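Local coordinates for protein lysine-sensitive aspartokinase 3 (Escherichia coli, PDB 2J0W) that catalyses the ATP-dependent phosphorylation of L-aspartate to 4-phospho-L-aspartate, the first step of lysine biosynthesis via the diaminopimelate pathway, and is inhibited allosterically by L-lysine, at residues L47-A52 and E113-G118; T193-R198 and G357-G362; S201-A206 and H260-L265. One frame throughout, in Å; residues are numbered along the deposited sequence.

Contact 1 of 3, residues L47-A52 and E113-G118; sequences LLVALA and ELVSHG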
ATOM      1  N   LEU A  47      20.754  -4.508 -31.692  1.00 35.62           N
ATOM      2  CA  LEU A  47      21.112  -3.821 -32.924  1.00 43.41           C
ATOM      3  C   LEU A  47      19.822  -3.416 -33.629  1.00 43.53           C
ATOM      4  O   LEU A  47      19.626  -2.239 -33.970  1.00 42.75           O
ATOM      5  CB  LEU A  47      21.969  -4.731 -33.812  1.00 44.81           C
ATOM      6  CG  LEU A  47      23.420  -4.821 -33.313  1.00 48.03           C
ATOM      7  CD1 LEU A  47      24.211  -5.889 -34.076  1.00 43.78           C
ATOM      8  CD2 LEU A  47      24.071  -3.446 -33.469  1.00 42.01           C
ATOM      9  N   LEU A  48      18.935  -4.394 -33.804  1.00 42.85           N
ATOM     10  CA  LEU A  48      17.646  -4.186 -34.456  1.00 42.18           C
ATOM     11  C   LEU A  48      16.819  -3.095 -33.794  1.00 43.29           C
ATOM     12  O   LEU A  48      16.154  -2.315 -34.479  1.00 43.79           O
ATOM     13  CB  LEU A  48      16.850  -5.489 -34.483  1.00 35.89           C
ATOM     14  CG  LEU A  48      17.408  -6.502 -35.485  1.00 37.03           C
ATOM     15  CD1 LEU A  48      16.601  -7.776 -35.437  1.00 22.72           C
ATOM     16  CD2 LEU A  48      17.374  -5.900 -36.896  1.00 35.27           C
ATOM     17  N   VAL A  49      16.863  -3.028 -32.469  1.00 41.46           N
ATOM     18  CA  VAL A  49      16.108  -2.007 -31.763  1.00 41.93           C
ATOM     19  C   VAL A  49      16.732  -0.629 -32.007  1.00 44.60           C
ATOM     20  O   VAL A  49      16.024   0.365 -32.169  1.00 46.55           O
ATOM     21  CB  VAL A  49      16.055  -2.311 -30.246  1.00 41.23           C
ATOM     22  CG1 VAL A  49      15.642  -1.062 -29.465  1.00 28.42           C
ATOM     23  CG2 VAL A  49      15.066  -3.443 -29.990  1.00 34.34           C
ATOM     24  N   ALA A  50      18.055  -0.564 -32.052  1.00 43.89           N
ATOM     25  CA  ALA A  50      18.707   0.715 -32.283  1.00 48.59           C
ATOM     26  C   ALA A  50      18.348   1.229 -33.677  1.00 49.86           C
ATOM     27  O   ALA A  50      18.263   2.440 -33.894  1.00 50.73           O
ATOM     28  CB  ALA A  50      20.204   0.570 -32.156  1.00 52.23           C
ATOM     29  N   LEU A  51      18.143   0.306 -34.617  1.00 46.05           N
ATOM     30  CA  LEU A  51      17.789   0.681 -35.982  1.00 43.22           C
ATOM     31  C   LEU A  51      16.331   1.134 -36.104  1.00 44.72           C
ATOM     32  O   LEU A  51      16.007   1.992 -36.927  1.00 44.89           O
ATOM     33  CB  LEU A  51      18.044  -0.478 -36.923  1.00 40.81           C
ATOM     34  CG  LEU A  51      19.508  -0.773 -37.227  1.00 45.92           C
ATOM     35  CD1 LEU A  51      19.610  -2.107 -37.957  1.00 45.17           C
ATOM     36  CD2 LEU A  51      20.091   0.359 -38.066  1.00 47.25           C
ATOM     37  N   ALA A  52      15.456   0.568 -35.280  1.00 43.57           N
ATOM     38  CA  ALA A  52      14.055   0.949 -35.312  1.00 41.36           C
ATOM     39  C   ALA A  52      13.864   2.296 -34.626  1.00 39.97           C
ATOM     40  O   ALA A  52      12.757   2.810 -34.539  1.00 43.51           O
ATOM     41  CB  ALA A  52      13.195  -0.120 -34.640  1.00 41.91           C
ATOM     42  N   GLU A 113       7.893  -5.126 -35.986  1.00 43.30           N
ATOM     43  CA  GLU A 113       8.058  -5.765 -37.290  1.00 41.05           C
ATOM     44  C   GLU A 113       9.514  -5.904 -37.701  1.00 40.64           C
ATOM     45  O   GLU A 113       9.915  -6.904 -38.290  1.00 39.10           O
ATOM     46  CB  GLU A 113       7.319  -4.980 -38.364  1.00 37.35           C
ATOM     47  CG  GLU A 113       7.625  -5.470 -39.780  1.00 44.52           C
ATOM     48  CD  GLU A 113       7.302  -6.938 -39.995  1.00 46.89           C
ATOM     49  OE1 GLU A 113       6.187  -7.370 -39.630  1.00 51.28           O
ATOM     50  OE2 GLU A 113       8.159  -7.659 -40.546  1.00 54.20           O
ATOM     51  N   LEU A 114      10.309  -4.888 -37.405  1.00 39.61           N
ATOM     52  CA  LEU A 114      11.710  -4.936 -37.761  1.00 34.02           C
ATOM     53  C   LEU A 114      12.433  -5.835 -36.770  1.00 31.36           C
ATOM     54  O   LEU A 114      13.243  -6.673 -37.157  1.00 31.20           O
ATOM     55  CB  LEU A 114      12.291  -3.525 -37.724  1.00 38.95           C
ATOM     56  CG  LEU A 114      13.672  -3.330 -38.331  1.00 43.48           C
ATOM     57  CD1 LEU A 114      13.967  -1.847 -38.389  1.00 51.40           C
ATOM     58  CD2 LEU A 114      14.708  -4.048 -37.509  1.00 41.13           C
ATOM     59  N   VAL A 115      12.145  -5.677 -35.485  1.00 28.42           N
ATOM     60  CA  VAL A 115      12.845  -6.497 -34.510  1.00 30.38           C
ATOM     61  C   VAL A 115      12.508  -7.968 -34.629  1.00 29.78           C
ATOM     62  O   VAL A 115      13.306  -8.814 -34.268  1.00 36.37           O
ATOM     63  CB  VAL A 115      12.579  -6.041 -33.065  1.00 33.04           C
ATOM     64  CG1 VAL A 115      13.037  -7.122 -32.105  1.00 32.08           C
ATOM     65  CG2 VAL A 115      13.338  -4.739 -32.768  1.00 24.90           C
ATOM     66  N   SER A 116      11.339  -8.283 -35.150  1.00 32.24           N
ATOM     67  CA  SER A 116      10.953  -9.672 -35.279  1.00 39.37           C
ATOM     68  C   SER A 116      11.978 -10.445 -36.118  1.00 44.27           C
ATOM     69  O   SER A 116      12.239 -11.628 -35.863  1.00 49.25           O
ATOM     70  CB  SER A 116       9.581  -9.755 -35.924  1.00 36.59           C
ATOM     71  OG  SER A 116       9.652  -9.226 -37.228  1.00 39.20           O
ATOM     72  N   HIS A 117      12.571  -9.776 -37.103  1.00 42.10           N
ATOM     73  CA  HIS A 117      13.567 -10.402 -37.981  1.00 40.81           C
ATOM     74  C   HIS A 117      14.715 -11.196 -37.323  1.00 43.58           C
ATOM     75  O   HIS A 117      15.241 -12.130 -37.935  1.00 45.94           O
ATOM     76  CB  HIS A 117      14.145  -9.349 -38.929  1.00 33.65           C
ATOM     77  CG  HIS A 117      13.188  -8.928 -40.003  1.00 43.69           C
ATOM     78  ND1 HIS A 117      12.029  -8.232 -39.735  1.00 41.42           N
ATOM     79  CD2 HIS A 117      13.181  -9.169 -41.335  1.00 38.78           C
ATOM     80  CE1 HIS A 117      11.347  -8.066 -40.855  1.00 33.85           C
ATOM     81  NE2 HIS A 117      12.024  -8.627 -41.840  1.00 40.91           N
ATOM     82  N   GLY A 118      15.096 -10.840 -36.094  1.00 41.57           N
ATOM     83  CA  GLY A 118      16.174 -11.538 -35.401  1.00 39.48           C
ATOM     84  C   GLY A 118      15.891 -13.016 -35.175  1.00 41.68           C
ATOM     85  O   GLY A 118      16.664 -13.888 -35.598  1.00 41.99           O
TER
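Leu48 holds CG anti to its carbonyl carbon (chi1 -73°), whereas Leu114 holds CG anti to its backbone N (chi1 -168°); these torsions place the two CG atoms, beyond which the branched side chains cross obliquely. Their closest atoms are Leu48 CD2 and Leu114 CD2, 3.3 Å apart. Leu48 is a knob in a hole made by Leu114, Val115, His117 and Gly118, and its other methyl, Leu48 CD1, lies 3.5 Å from the backbone N of Gly118. Glycine suits that place, since a beta carbon there would come tightly against the same methyl. A flexible, branched leucine suits the knob because its two methyls can meet different parts of the hole.

Beside this pair the valines meet through single branches, Val49 CG2 touching Val115 CG2 at 3.5 Å. Leu114 uses its second methyl at the end of helix 44-51, with Leu114 CD1 4.2 Å from Ala52 CB; alanine's single methyl allows this approach. The side chains that meet here are apolar, though Leu48 CD1 also rests on backbone N and O atoms. Ser116 OG donates to Glu113 O at 2.6 Å and His117 ND1 bonds weakly to carbonyls of its own helix, while Glu113 OE1 reaches Thr193 OG1 and His117 NE2 weakly reaches Asn94 OD1.

The helix axes of 47-51 and 113-118 run nearly antiparallel (163°), 8.7 Å apart at closest approach. Substrate-binding Thr45 and Glu119 flank the two segments in sequence, so the packing joins the helices that carry them. Two more helices complete the surroundings: helix 57-75 brings Ile67 to Leu48 and Leu64 to Leu51, while helix 82-102 sets Ile95 against Leu48 and Leu98 against Leu114.

Contact 2 of 3, residues T193-R198 and G357-G362; sequences TTTLGR and GSTSTG. With ASP (aspartic acid), chain B.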
ATOM      1  N   THR A 193       2.773  -7.803 -37.286  1.00 46.37           N
ATOM      2  CA  THR A 193       3.652  -8.495 -36.351  1.00 41.21           C
ATOM      3  C   THR A 193       3.768  -7.784 -35.012  1.00 43.63           C
ATOM      4  O   THR A 193       3.841  -6.557 -34.950  1.00 44.69           O
ATOM      5  CB  THR A 193       5.076  -8.661 -36.923  1.00 42.75           C
ATOM      6  OG1 THR A 193       5.009  -9.232 -38.237  1.00 46.89           O
ATOM      7  CG2 THR A 193       5.891  -9.607 -36.038  1.00 41.34           C
ATOM      8  N   THR A 194       3.787  -8.572 -33.938  1.00 44.77           N
ATOM      9  CA  THR A 194       3.918  -8.044 -32.578  1.00 40.96           C
ATOM     10  C   THR A 194       5.032  -8.773 -31.854  1.00 37.60           C
ATOM     11  O   THR A 194       5.519  -9.802 -32.328  1.00 40.96           O
ATOM     12  CB  THR A 194       2.648  -8.284 -31.771  1.00 40.45           C
ATOM     13  OG1 THR A 194       2.360  -9.692 -31.772  1.00 34.28           O
ATOM     14  CG2 THR A 194       1.473  -7.503 -32.371  1.00 32.83           C
ATOM     15  N   THR A 195       5.442  -8.241 -30.709  1.00 33.88           N
ATOM     16  CA  THR A 195       6.459  -8.900 -29.889  1.00 38.40           C
ATOM     17  C   THR A 195       5.900  -8.907 -28.470  1.00 42.90           C
ATOM     18  O   THR A 195       5.074  -8.055 -28.133  1.00 44.50           O
ATOM     19  CB  THR A 195       7.801  -8.159 -29.904  1.00 37.29           C
ATOM     20  OG1 THR A 195       7.646  -6.840 -29.346  1.00 31.67           O
ATOM     21  CG2 THR A 195       8.318  -8.064 -31.319  1.00 34.44           C
ATOM     22  N   LEU A 196       6.326  -9.862 -27.647  1.00 42.46           N
ATOM     23  CA  LEU A 196       5.823  -9.974 -26.272  1.00 38.86           C
ATOM     24  C   LEU A 196       6.586  -9.121 -25.252  1.00 39.16           C
ATOM     25  O   LEU A 196       6.219  -9.083 -24.078  1.00 40.88           O
ATOM     26  CB  LEU A 196       5.859 -11.440 -25.833  1.00 32.29           C
ATOM     27  CG  LEU A 196       5.154 -12.381 -26.815  1.00 41.99           C
ATOM     28  CD1 LEU A 196       5.696 -13.798 -26.670  1.00 33.72           C
ATOM     29  CD2 LEU A 196       3.636 -12.327 -26.592  1.00 30.94           C
ATOM     30  N   GLY A 197       7.632  -8.424 -25.689  1.00 33.84           N
ATOM     31  CA  GLY A 197       8.395  -7.616 -24.753  1.00 33.33           C
ATOM     32  C   GLY A 197       9.727  -8.291 -24.480  1.00 39.80           C
ATOM     33  O   GLY A 197       9.818  -9.521 -24.555  1.00 36.36           O
ATOM     34  N   ARG A 198      10.757  -7.501 -24.170  1.00 40.37           N
ATOM     35  CA  ARG A 198      12.089  -8.043 -23.921  1.00 39.31           C
ATOM     36  C   ARG A 198      12.052  -9.316 -23.072  1.00 45.65           C
ATOM     37  O   ARG A 198      11.281  -9.406 -22.112  1.00 49.82           O
ATOM     38  CB  ARG A 198      12.962  -6.998 -23.229  1.00 32.70           C
ATOM     39  CG  ARG A 198      13.102  -5.684 -23.991  1.00 42.56           C
ATOM     40  CD  ARG A 198      13.419  -5.907 -25.468  1.00 45.81           C
ATOM     41  NE  ARG A 198      14.673  -6.630 -25.681  1.00 44.73           N
ATOM     42  CZ  ARG A 198      15.847  -6.054 -25.934  1.00 49.23           C
ATOM     43  NH1 ARG A 198      15.938  -4.731 -26.008  1.00 57.55           N
ATOM     44  NH2 ARG A 198      16.933  -6.805 -26.114  1.00 41.39           N
ATOM     45  N   GLY A 357       9.685  -2.622 -19.940  1.00 56.62           N
ATOM     46  CA  GLY A 357      10.052  -3.948 -20.394  1.00 54.96           C
ATOM     47  C   GLY A 357       9.560  -4.088 -21.835  1.00 53.13           C
ATOM     48  O   GLY A 357       9.555  -5.174 -22.417  1.00 50.02           O
ATOM     49  N   SER A 358       9.135  -2.971 -22.419  1.00 55.69           N
ATOM     50  CA  SER A 358       8.648  -2.984 -23.783  1.00 55.01           C
ATOM     51  C   SER A 358       9.803  -3.099 -24.770  1.00 54.94           C
ATOM     52  O   SER A 358      10.929  -2.705 -24.477  1.00 52.17           O
ATOM     53  CB  SER A 358       7.861  -1.723 -24.094  1.00 53.82           C
ATOM     54  OG  SER A 358       7.558  -1.694 -25.476  1.00 57.95           O
ATOM     55  N   THR A 359       9.509  -3.653 -25.940  1.00 54.97           N
ATOM     56  CA  THR A 359      10.498  -3.836 -26.989  1.00 52.79           C
ATOM     57  C   THR A 359      10.950  -2.476 -27.522  1.00 53.43           C
ATOM     58  O   THR A 359      12.075  -2.321 -27.993  1.00 49.64           O
ATOM     59  CB  THR A 359       9.901  -4.664 -28.134  1.00 51.35           C
ATOM     60  OG1 THR A 359       9.517  -5.943 -27.626  1.00 44.27           O
ATOM     61  CG2 THR A 359      10.912  -4.842 -29.253  1.00 54.86           C
ATOM     62  N   SER A 360      10.074  -1.483 -27.451  1.00 58.94           N
ATOM     63  CA  SER A 360      10.427  -0.157 -27.934  1.00 64.35           C
ATOM     64  C   SER A 360      10.917   0.732 -26.787  1.00 67.41           C
ATOM     65  O   SER A 360      10.227   0.923 -25.785  1.00 65.11           O
ATOM     66  CB  SER A 360       9.225   0.487 -28.634  1.00 64.94           C
ATOM     67  OG  SER A 360       9.647   1.555 -29.459  1.00 75.70           O
ATOM     68  N   THR A 361      12.122   1.265 -26.952  1.00 73.41           N
ATOM     69  CA  THR A 361      12.750   2.141 -25.966  1.00 79.35           C
ATOM     70  C   THR A 361      11.870   3.305 -25.514  1.00 84.59           C
ATOM     71  O   THR A 361      11.524   3.416 -24.331  1.00 83.01           O
ATOM     72  CB  THR A 361      14.065   2.736 -26.524  1.00 77.75           C
ATOM     73  OG1 THR A 361      14.072   2.617 -27.953  1.00 76.05           O
ATOM     74  CG2 THR A 361      15.277   2.024 -25.940  1.00 78.90           C
ATOM     75  N   GLY A 362      11.520   4.162 -26.473  1.00 89.27           N
ATOM     76  CA  GLY A 362      10.707   5.338 -26.204  1.00 94.34           C
ATOM     77  C   GLY A 362       9.394   5.169 -25.462  1.00 98.49           C
ATOM     78  O   GLY A 362       8.605   6.111 -25.399  1.00 98.97           O
TER
HETATM   79  N   ASP B 502      15.095 -11.627 -28.555  1.00 42.44           N
HETATM   80  CA  ASP B 502      14.358 -10.864 -27.549  1.00 41.90           C
HETATM   81  C   ASP B 502      15.399 -10.025 -26.778  1.00 39.52           C
HETATM   82  O   ASP B 502      16.575  -9.989 -27.217  1.00 41.29           O
HETATM   83  CB  ASP B 502      13.548 -11.842 -26.643  1.00 43.10           C
HETATM   84  CG  ASP B 502      14.358 -12.777 -25.718  1.00 49.88           C
HETATM   85  OD1 ASP B 502      15.626 -12.695 -25.737  1.00 40.29           O
HETATM   86  OD2 ASP B 502      13.729 -13.606 -24.965  1.00 53.01           O
HETATM   87  OXT ASP B 502      15.031  -9.433 -25.705  1.00 42.23           O
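Arg198 and Gly357 meet where the aspartate site of the amino acid kinase domain is approached by a loop of the ACT region. Backbone touches backbone first, through a weak bond from Arg198 N to Gly357 O at 3.2 Å. Along the side chain, CB lies near both Gly357 O and the bound aspartate, and Arg198 CG is 3.7 Å from Ser358 O. The chain then bends at chi2 (-47°) and chi3 (-60°), which puts Arg198 CD beside Thr359 CA, 3.9 Å away, and NE near the substrate. Arg198 NE donates almost straight to OXT of the bound aspartate at 2.8 Å (166°), with OXT at the edge of the guanidinium, in its plane. Arg198 NH2 adds a bond to the same OXT at 3.3 Å and a weak one to O of the bound aspartate, and also reaches Asn46 OD1. Arginine suits this place: one flat cation can offer several N-H groups to a carboxylate. Thr45, Glu119, Gly199 and Ser201 complete the grip on the substrate.

Gly197 takes backbone angles that would jam a beta carbon against the preceding carbonyl oxygen, and such a carbon would also come tightly against Gly357 O, so glycine fits there. Three residues before Arg198, threonine hydroxyls are the link: each has an outside partner, Asp112 OD1 for Thr195 and Gly153 O for Thr359, and Thr195 OG1 and Thr359 OG1 stand 2.7 Å apart.

Contact 3 of 3, residues S201-A206 and H260-L265; sequences SDYTAA and HPATLL. With ASP (aspartic acid), chain B.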
ATOM      1  N   SER A 201      11.046 -14.480 -25.093  1.00 41.07           N
ATOM      2  CA  SER A 201      11.222 -15.828 -25.617  1.00 44.49           C
ATOM      3  C   SER A 201      10.935 -16.882 -24.542  1.00 42.12           C
ATOM      4  O   SER A 201      10.588 -18.010 -24.877  1.00 38.49           O
ATOM      5  CB  SER A 201      12.633 -16.023 -26.182  1.00 43.45           C
ATOM      6  OG  SER A 201      12.795 -15.299 -27.392  1.00 52.83           O
ATOM      7  N   ASP A 202      11.086 -16.517 -23.260  1.00 41.07           N
ATOM      8  CA  ASP A 202      10.815 -17.456 -22.164  1.00 44.21           C
ATOM      9  C   ASP A 202       9.323 -17.672 -22.127  1.00 45.88           C
ATOM     10  O   ASP A 202       8.820 -18.803 -22.029  1.00 44.61           O
ATOM     11  CB  ASP A 202      11.218 -16.894 -20.795  1.00 38.98           C
ATOM     12  CG  ASP A 202      12.710 -16.796 -20.615  1.00 45.52           C
ATOM     13  OD1 ASP A 202      13.426 -17.741 -21.037  1.00 41.35           O
ATOM     14  OD2 ASP A 202      13.157 -15.776 -20.033  1.00 40.77           O
ATOM     15  N   TYR A 203       8.625 -16.552 -22.199  1.00 45.63           N
ATOM     16  CA  TYR A 203       7.184 -16.554 -22.158  1.00 49.44           C
ATOM     17  C   TYR A 203       6.639 -17.436 -23.278  1.00 51.90           C
ATOM     18  O   TYR A 203       5.764 -18.274 -23.049  1.00 55.76           O
ATOM     19  CB  TYR A 203       6.685 -15.113 -22.272  1.00 49.65           C
ATOM     20  CG  TYR A 203       5.231 -14.922 -21.926  1.00 54.53           C
ATOM     21  CD1 TYR A 203       4.540 -15.866 -21.167  1.00 52.87           C
ATOM     22  CD2 TYR A 203       4.548 -13.779 -22.342  1.00 54.20           C
ATOM     23  CE1 TYR A 203       3.205 -15.674 -20.833  1.00 55.34           C
ATOM     24  CE2 TYR A 203       3.216 -13.578 -22.012  1.00 48.00           C
ATOM     25  CZ  TYR A 203       2.551 -14.525 -21.256  1.00 53.49           C
ATOM     26  OH  TYR A 203       1.245 -14.305 -20.891  1.00 49.00           O
ATOM     27  N   THR A 204       7.178 -17.277 -24.482  1.00 49.85           N
ATOM     28  CA  THR A 204       6.715 -18.069 -25.612  1.00 44.38           C
ATOM     29  C   THR A 204       6.848 -19.560 -25.336  1.00 41.19           C
ATOM     30  O   THR A 204       5.984 -20.356 -25.701  1.00 38.02           O
ATOM     31  CB  THR A 204       7.517 -17.750 -26.891  1.00 40.16           C
ATOM     32  OG1 THR A 204       7.356 -16.369 -27.225  1.00 54.76           O
ATOM     33  CG2 THR A 204       7.029 -18.607 -28.050  1.00 27.60           C
ATOM     34  N   ALA A 205       7.941 -19.940 -24.696  1.00 41.44           N
ATOM     35  CA  ALA A 205       8.178 -21.345 -24.419  1.00 44.40           C
ATOM     36  C   ALA A 205       7.129 -21.908 -23.485  1.00 45.00           C
ATOM     37  O   ALA A 205       6.622 -22.997 -23.712  1.00 45.77           O
ATOM     38  CB  ALA A 205       9.563 -21.537 -23.838  1.00 46.53           C
ATOM     39  N   ALA A 206       6.805 -21.172 -22.430  1.00 47.25           N
ATOM     40  CA  ALA A 206       5.786 -21.621 -21.492  1.00 49.48           C
ATOM     41  C   ALA A 206       4.416 -21.658 -22.171  1.00 53.63           C
ATOM     42  O   ALA A 206       3.642 -22.590 -21.963  1.00 58.49           O
ATOM     43  CB  ALA A 206       5.742 -20.693 -20.290  1.00 48.09           C
ATOM     44  N   HIS A 260      11.347 -14.407 -17.627  1.00 49.00           N
ATOM     45  CA  HIS A 260      10.483 -13.301 -17.946  1.00 49.14           C
ATOM     46  C   HIS A 260       9.380 -13.382 -16.886  1.00 50.59           C
ATOM     47  O   HIS A 260       8.882 -14.463 -16.575  1.00 49.98           O
ATOM     48  CB  HIS A 260       9.890 -13.479 -19.344  1.00 47.18           C
ATOM     49  CG  HIS A 260       8.996 -12.359 -19.760  1.00 42.80           C
ATOM     50  ND1 HIS A 260       9.474 -11.192 -20.319  1.00 46.67           N
ATOM     51  CD2 HIS A 260       7.659 -12.195 -19.632  1.00 41.25           C
ATOM     52  CE1 HIS A 260       8.469 -10.358 -20.515  1.00 50.95           C
ATOM     53  NE2 HIS A 260       7.357 -10.942 -20.103  1.00 48.61           N
ATOM     54  N   PRO A 261       9.010 -12.241 -16.300  1.00 48.14           N
ATOM     55  CA  PRO A 261       7.973 -12.168 -15.274  1.00 45.31           C
ATOM     56  C   PRO A 261       6.663 -12.885 -15.599  1.00 46.44           C
ATOM     57  O   PRO A 261       5.880 -13.167 -14.697  1.00 49.39           O
ATOM     58  CB  PRO A 261       7.781 -10.668 -15.101  1.00 33.04           C
ATOM     59  CG  PRO A 261       9.152 -10.161 -15.250  1.00 37.60           C
ATOM     60  CD  PRO A 261       9.691 -10.941 -16.439  1.00 43.36           C
ATOM     61  N   ALA A 262       6.427 -13.185 -16.871  1.00 45.98           N
ATOM     62  CA  ALA A 262       5.185 -13.846 -17.279  1.00 47.18           C
ATOM     63  C   ALA A 262       5.355 -15.307 -17.692  1.00 52.14           C
ATOM     64  O   ALA A 262       4.387 -15.952 -18.117  1.00 51.04           O
ATOM     65  CB  ALA A 262       4.530 -13.070 -18.433  1.00 35.20           C
ATOM     66  N   THR A 263       6.574 -15.830 -17.581  1.00 54.16           N
ATOM     67  CA  THR A 263       6.836 -17.216 -17.964  1.00 52.26           C
ATOM     68  C   THR A 263       5.971 -18.212 -17.199  1.00 51.67           C
ATOM     69  O   THR A 263       5.265 -19.025 -17.796  1.00 49.02           O
ATOM     70  CB  THR A 263       8.296 -17.609 -17.709  1.00 51.34           C
ATOM     71  OG1 THR A 263       9.171 -16.558 -18.148  1.00 50.39           O
ATOM     72  CG2 THR A 263       8.615 -18.899 -18.454  1.00 41.09           C
ATOM     73  N   LEU A 264       6.029 -18.128 -15.874  1.00 52.48           N
ATOM     74  CA  LEU A 264       5.307 -19.037 -14.985  1.00 53.03           C
ATOM     75  C   LEU A 264       3.773 -18.980 -14.978  1.00 55.49           C
ATOM     76  O   LEU A 264       3.128 -19.898 -14.458  1.00 53.61           O
ATOM     77  CB  LEU A 264       5.854 -18.879 -13.557  1.00 51.48           C
ATOM     78  CG  LEU A 264       7.386 -19.087 -13.466  1.00 47.21           C
ATOM     79  CD1 LEU A 264       7.928 -18.753 -12.071  1.00 27.35           C
ATOM     80  CD2 LEU A 264       7.710 -20.524 -13.848  1.00 33.01           C
ATOM     81  N   LEU A 265       3.176 -17.934 -15.547  1.00 52.80           N
ATOM     82  CA  LEU A 265       1.718 -17.883 -15.573  1.00 54.79           C
ATOM     83  C   LEU A 265       1.177 -19.148 -16.222  1.00 58.16           C
ATOM     84  O   LEU A 265       0.296 -19.803 -15.677  1.00 60.80           O
ATOM     85  CB  LEU A 265       1.213 -16.665 -16.341  1.00 55.59           C
ATOM     86  CG  LEU A 265       1.278 -15.315 -15.633  1.00 54.51           C
ATOM     87  CD1 LEU A 265       0.702 -14.232 -16.571  1.00 41.31           C
ATOM     88  CD2 LEU A 265       0.503 -15.386 -14.306  1.00 42.27           C
TER
HETATM   89  N   ASP B 502      15.095 -11.627 -28.555  1.00 42.44           N
HETATM   90  CA  ASP B 502      14.358 -10.864 -27.549  1.00 41.90           C
HETATM   91  C   ASP B 502      15.399 -10.025 -26.778  1.00 39.52           C
HETATM   92  O   ASP B 502      16.575  -9.989 -27.217  1.00 41.29           O
HETATM   93  CB  ASP B 502      13.548 -11.842 -26.643  1.00 43.10           C
HETATM   94  CG  ASP B 502      14.358 -12.777 -25.718  1.00 49.88           C
HETATM   95  OD1 ASP B 502      15.626 -12.695 -25.737  1.00 40.29           O
HETATM   96  OD2 ASP B 502      13.729 -13.606 -24.965  1.00 53.01           O
HETATM   97  OXT ASP B 502      15.031  -9.433 -25.705  1.00 42.23           O
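His260 opens the second segment against Asp202 and Tyr203 of helix 200-211. Its backbone N makes a weak bond to Asp202 OD2 at 3.3 Å; the other carboxylate oxygen, OD1, is in a salt bridge with ATP-binding Lys8. The His260 ring lies nearly parallel to that of Tyr203 (11°), but slid aside, with centroids 5.8 Å apart. Pro261 and Ala262 are the central residues of a type I beta turn from His260 to Thr263. Ala262 CB stands 3.6 Å above the centre of the Tyr203 ring, a CH-pi contact that a small methyl makes well. Thr263 closes the turn: its N donates to His260 O at 2.9 Å, and its OG1 donates to the same oxygen at 2.6 Å, in the carbonyl plane on a lone pair. Threonine also supplies a methyl, Thr263 CG2, 3.9 Å from Ala206 CB.

An alanine in place of Tyr203 would probably leave the Ala262 methyl without the ring face it rests on and open a gap beside the His260 ring.

At the start of helix 200-211, Ser201 N donates to OD2 of the bound aspartate at 2.8 Å. That helix also rests on Lys8 of strand 5-9 through Ser201 and Ala205, and on Pro266 of helix 264-270 through Tyr203 and Ala206, while Leu264 packs on Ala248 and Ala249 of helix 245-253.

In the fold
Contact 1 closes first along the chain; contact 2 then spans from strand 193-195 to the loop 357-362, and contact 3 falls wholly within that span, its helix 200-211 following strand 193-195 directly. Contacts 1 and 3 lie inside the amino acid kinase region, whereas contact 2 joins it to the ACT region. The centres of contacts 1 and 2 are about 10 Å apart, and Val49 and Val115 touch Thr359 between them; those of contacts 2 and 3 are about 14 Å apart, and both touch the bound aspartate. Contacts 1 and 3, about 21 Å apart between centres, do not meet. Contact 2 thus lies between helical packing and nucleotide site, consistent with coupling the regulatory region to substrate binding.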